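Local coordinates for protein aeromonas extracellular serine protease (Aeromonas sobria, PDB 3WQB) that cleaves peptide bonds that follow paired basic residues, one of them lysine, as a calcium-binding secreted serine protease of the furin-like subtilase family, at residues A[48-56]-A[259-267]. The protein carries 1 engineered substitution. Residues are numbered along the deposited sequence; the frame is centred on the assembly and turned at random.
Sequences ARGGIAGND and SALNADGVR
The type I beta turn Asn262-Gly265, which follows strand 255-261 of the parallel sheet of the subtilisin domain, meets the loop 48-56 through an end-on salt bridge between Asp264 and Arg49. Arg49 NH1 lies 2.9 Å from Asp264 OD1 and NH2 the same 2.9 Å from OD2, with N-H...O angles of 165° and 170°. Both oxygens are approached on their syn sides, and guanidinium and carboxylate are nearly coplanar, 24° apart. The Arg49 chain runs extended from CG to NE, which carries the guanidinium forward to the turn. NH1 also donates to Gly50 O at 2.8 Å, a third bond to the guanidinium, which should limit its rotation. Beside this pair the backbones come together: Ile52 N donates to Ala263 O at 2.9 Å, and Gly51, with no side chain, brings its CA up against Ala263 O in a CA-H...O contact of 3.4 Å. The turn is braced from within by an Asx turn, Asp264 N donating to Asn262 OD1 from above the plane of the amide, while Gly265 N closes onto Asn262 O. Asn262 ND2 is hydrogen-bonded to Glu285 OE2. The Asn55 side chain lies against Gly265, its CG 3.3 Å from Gly265 CA, with its CB loosely near Leu261 CD2. Ile52 CD1 rests 3.7 Å from Asp264 O. A type II beta turn from Ile52 to Asn55 bends the loop, which precedes helix 60-64, so that both residues touch the 262-265 turn.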
ATOM      1  N   ALA A  48     -23.113  16.300   0.708  1.00 14.55           N
ATOM      2  CA  ALA A  48     -24.547  16.362   0.998  1.00 15.41           C
ATOM      3  C   ALA A  48     -24.907  16.009   2.443  1.00 15.82           C
ATOM      4  O   ALA A  48     -25.943  16.442   2.944  1.00 17.30           O
ATOM      5  CB  ALA A  48     -25.328  15.499   0.023  1.00 15.66           C
ATOM      6  N   ARG A  49     -24.061  15.232   3.123  1.00 16.19           N
ATOM      7  CA  ARG A  49     -24.344  14.881   4.520  1.00 16.23           C
ATOM      8  C   ARG A  49     -23.079  14.643   5.328  1.00 15.87           C
ATOM      9  O   ARG A  49     -22.018  14.380   4.768  1.00 16.28           O
ATOM     10  CB  ARG A  49     -25.284  13.666   4.627  1.00 16.87           C
ATOM     11  CG  ARG A  49     -24.626  12.310   4.372  1.00 17.31           C
ATOM     12  CD  ARG A  49     -25.443  11.194   5.022  1.00 18.45           C
ATOM     13  NE  ARG A  49     -24.914   9.861   4.719  1.00 18.52           N
ATOM     14  CZ  ARG A  49     -23.960   9.243   5.416  1.00 19.35           C
ATOM     15  NH1 ARG A  49     -23.401   9.822   6.471  1.00 19.89           N
ATOM     16  NH2 ARG A  49     -23.551   8.038   5.049  1.00 19.05           N
ATOM     17  N   GLY A  50     -23.212  14.753   6.644  1.00 15.47           N
ATOM     18  CA  GLY A  50     -22.128  14.457   7.568  1.00 15.36           C
ATOM     19  C   GLY A  50     -22.139  13.003   8.013  1.00 14.93           C
ATOM     20  O   GLY A  50     -23.079  12.255   7.745  1.00 15.13           O
ATOM     21  N   GLY A  51     -21.069  12.608   8.685  1.00 14.77           N
ATOM     22  CA  GLY A  51     -20.942  11.263   9.230  1.00 14.53           C
ATOM     23  C   GLY A  51     -21.289  11.242  10.700  1.00 14.95           C
ATOM     24  O   GLY A  51     -22.204  11.941  11.154  1.00 16.13           O
ATOM     25  N   ILE A  52     -20.546  10.434  11.444  1.00 14.54           N
ATOM     26  CA  ILE A  52     -20.808  10.220  12.855  1.00 14.55           C
ATOM     27  C   ILE A  52     -19.635  10.776  13.655  1.00 14.30           C
ATOM     28  O   ILE A  52     -18.482  10.419  13.423  1.00 14.20           O
ATOM     29  CB  ILE A  52     -21.046   8.716  13.148  1.00 14.70           C
ATOM     30  CG1 ILE A  52     -22.267   8.216  12.359  1.00 15.84           C
ATOM     31  CG2 ILE A  52     -21.240   8.487  14.644  1.00 15.45           C
ATOM     32  CD1 ILE A  52     -22.470   6.713  12.404  1.00 18.83           C
ATOM     33  N   ALA A  53     -19.940  11.673  14.587  1.00 14.15           N
ATOM     34  CA  ALA A  53     -18.921  12.348  15.383  1.00 13.92           C
ATOM     35  C   ALA A  53     -17.953  11.389  16.073  1.00 14.31           C
ATOM     36  O   ALA A  53     -18.356  10.321  16.549  1.00 14.73           O
ATOM     37  CB  ALA A  53     -19.590  13.263  16.404  1.00 13.91           C
ATOM     38  N   GLY A  54     -16.676  11.774  16.099  1.00 13.86           N
ATOM     39  CA  GLY A  54     -15.627  11.011  16.784  1.00 13.52           C
ATOM     40  C   GLY A  54     -14.749  10.179  15.866  1.00 12.97           C
ATOM     41  O   GLY A  54     -13.667   9.743  16.259  1.00 12.90           O
ATOM     42  N   ASN A  55     -15.221   9.961  14.644  1.00 12.39           N
ATOM     43  CA  ASN A  55     -14.511   9.145  13.664  1.00 11.78           C
ATOM     44  C   ASN A  55     -13.500   9.982  12.884  1.00 11.60           C
ATOM     45  O   ASN A  55     -13.779  10.513  11.813  1.00 11.30           O
ATOM     46  CB  ASN A  55     -15.526   8.436  12.770  1.00 12.23           C
ATOM     47  CG  ASN A  55     -16.352   7.440  13.545  1.00 12.95           C
ATOM     48  OD1 ASN A  55     -17.564   7.611  13.727  1.00 15.86           O
ATOM     49  ND2 ASN A  55     -15.698   6.395  14.026  1.00 12.42           N
ATOM     50  N   ASP A  56     -12.321  10.102  13.482  1.00 10.90           N
ATOM     51  CA  ASP A  56     -11.264  10.993  13.024  1.00 10.83           C
ATOM     52  C   ASP A  56      -9.938  10.462  13.568  1.00 10.27           C
ATOM     53  O   ASP A  56      -9.892   9.360  14.120  1.00 10.40           O
ATOM     54  CB  ASP A  56     -11.551  12.429  13.500  1.00 11.26           C
ATOM     55  CG  ASP A  56     -11.842  12.509  14.993  1.00 11.44           C
ATOM     56  OD1 ASP A  56     -11.114  11.864  15.777  1.00 11.23           O
ATOM     57  OD2 ASP A  56     -12.792  13.224  15.381  1.00 12.62           O
ATOM     58  N   SER A 259      -5.493   0.851   5.439  1.00  8.92           N
ATOM     59  CA  SER A 259      -6.815   0.881   4.830  1.00  8.99           C
ATOM     60  C   SER A 259      -7.515   2.214   5.130  1.00  8.57           C
ATOM     61  O   SER A 259      -7.094   2.974   6.007  1.00  9.50           O
ATOM     62  CB  SER A 259      -7.648  -0.279   5.348  1.00  9.46           C
ATOM     63  OG  SER A 259      -7.867  -0.172   6.745  1.00 10.27           O
ATOM     64  N   ALA A 260      -8.592   2.487   4.394  1.00  8.73           N
ATOM     65  CA  ALA A 260      -9.295   3.752   4.509  1.00  9.46           C
ATOM     66  C   ALA A 260     -10.609   3.594   5.263  1.00  9.47           C
ATOM     67  O   ALA A 260     -11.374   2.635   5.042  1.00  9.67           O
ATOM     68  CB  ALA A 260      -9.577   4.324   3.132  1.00  9.93           C
ATOM     69  N   LEU A 261     -10.870   4.579   6.121  1.00  9.99           N
ATOM     70  CA  LEU A 261     -12.096   4.686   6.914  1.00 11.01           C
ATOM     71  C   LEU A 261     -12.901   5.899   6.454  1.00 10.68           C
ATOM     72  O   LEU A 261     -12.329   6.935   6.105  1.00 10.24           O
ATOM     73  CB  LEU A 261     -11.723   4.876   8.396  1.00 12.14           C
ATOM     74  CG  LEU A 261     -12.883   4.879   9.395  1.00 14.18           C
ATOM     75  CD1 LEU A 261     -12.850   3.604  10.225  1.00 17.74           C
ATOM     76  CD2 LEU A 261     -12.842   6.120  10.282  1.00 17.96           C
ATOM     77  N   ASN A 262     -14.229   5.770   6.452  1.00 10.34           N
ATOM     78  CA  ASN A 262     -15.085   6.914   6.113  1.00 10.61           C
ATOM     79  C   ASN A 262     -15.588   7.672   7.341  1.00 10.56           C
ATOM     80  O   ASN A 262     -15.307   7.294   8.487  1.00 10.61           O
ATOM     81  CB  ASN A 262     -16.221   6.525   5.161  1.00 10.97           C
ATOM     82  CG  ASN A 262     -17.258   5.627   5.799  1.00 10.75           C
ATOM     83  OD1 ASN A 262     -17.481   5.661   7.010  1.00 12.24           O
ATOM     84  ND2 ASN A 262     -17.942   4.849   4.966  1.00 12.54           N
ATOM     85  N   ALA A 263     -16.307   8.764   7.097  1.00 10.98           N
ATOM     86  CA  ALA A 263     -16.782   9.623   8.179  1.00 11.06           C
ATOM     87  C   ALA A 263     -17.830   8.987   9.093  1.00 12.18           C
ATOM     88  O   ALA A 263     -18.116   9.529  10.164  1.00 12.29           O
ATOM     89  CB  ALA A 263     -17.263  10.966   7.634  1.00 11.44           C
ATOM     90  N   ASP A 264     -18.411   7.865   8.651  1.00 12.55           N
ATOM     91  CA  ASP A 264     -19.349   7.087   9.465  1.00 13.40           C
ATOM     92  C   ASP A 264     -18.643   6.091  10.380  1.00 13.26           C
ATOM     93  O   ASP A 264     -19.295   5.393  11.158  1.00 14.13           O
ATOM     94  CB  ASP A 264     -20.321   6.325   8.570  1.00 13.95           C
ATOM     95  CG  ASP A 264     -21.152   7.239   7.709  1.00 16.22           C
ATOM     96  OD1 ASP A 264     -21.683   8.233   8.244  1.00 18.61           O
ATOM     97  OD2 ASP A 264     -21.281   6.962   6.495  1.00 19.54           O
ATOM     98  N   GLY A 265     -17.317   6.022  10.291  1.00 12.78           N
ATOM     99  CA  GLY A 265     -16.549   5.120  11.146  1.00 12.43           C
ATOM    100  C   GLY A 265     -16.467   3.678  10.705  1.00 11.75           C
ATOM    101  O   GLY A 265     -16.179   2.801  11.517  1.00 12.20           O
ATOM    102  N   VAL A 266     -16.735   3.422   9.430  1.00 11.07           N
ATOM    103  CA  VAL A 266     -16.557   2.085   8.879  1.00 11.26           C
ATOM    104  C   VAL A 266     -15.635   2.152   7.668  1.00 10.83           C
ATOM    105  O   VAL A 266     -15.345   3.237   7.150  1.00 10.79           O
ATOM    106  CB  VAL A 266     -17.906   1.411   8.538  1.00 11.45           C
ATOM    107  CG1 VAL A 266     -18.787   1.328   9.782  1.00 12.22           C
ATOM    108  CG2 VAL A 266     -18.612   2.132   7.383  1.00 12.64           C
ATOM    109  N   ARG A 267     -15.186   0.989   7.221  1.00 10.59           N
ATOM    110  CA  ARG A 267     -14.328   0.889   6.047  1.00 10.08           C
ATOM    111  C   ARG A 267     -14.920   1.675   4.882  1.00  9.68           C
ATOM    112  O   ARG A 267     -16.098   1.506   4.547  1.00 10.33           O
ATOM    113  CB  ARG A 267     -14.197  -0.568   5.632  1.00 10.21           C
ATOM    114  CG  ARG A 267     -13.133  -0.802   4.582  1.00 10.68           C
ATOM    115  CD  ARG A 267     -13.443  -2.040   3.743  1.00 11.39           C
ATOM    116  NE  ARG A 267     -14.511  -1.810   2.762  1.00 12.23           N
ATOM    117  CZ  ARG A 267     -15.591  -2.570   2.603  1.00 11.37           C
ATOM    118  NH1 ARG A 267     -16.475  -2.264   1.654  1.00 11.93           N
ATOM    119  NH2 ARG A 267     -15.806  -3.623   3.384  1.00 12.96           N
TER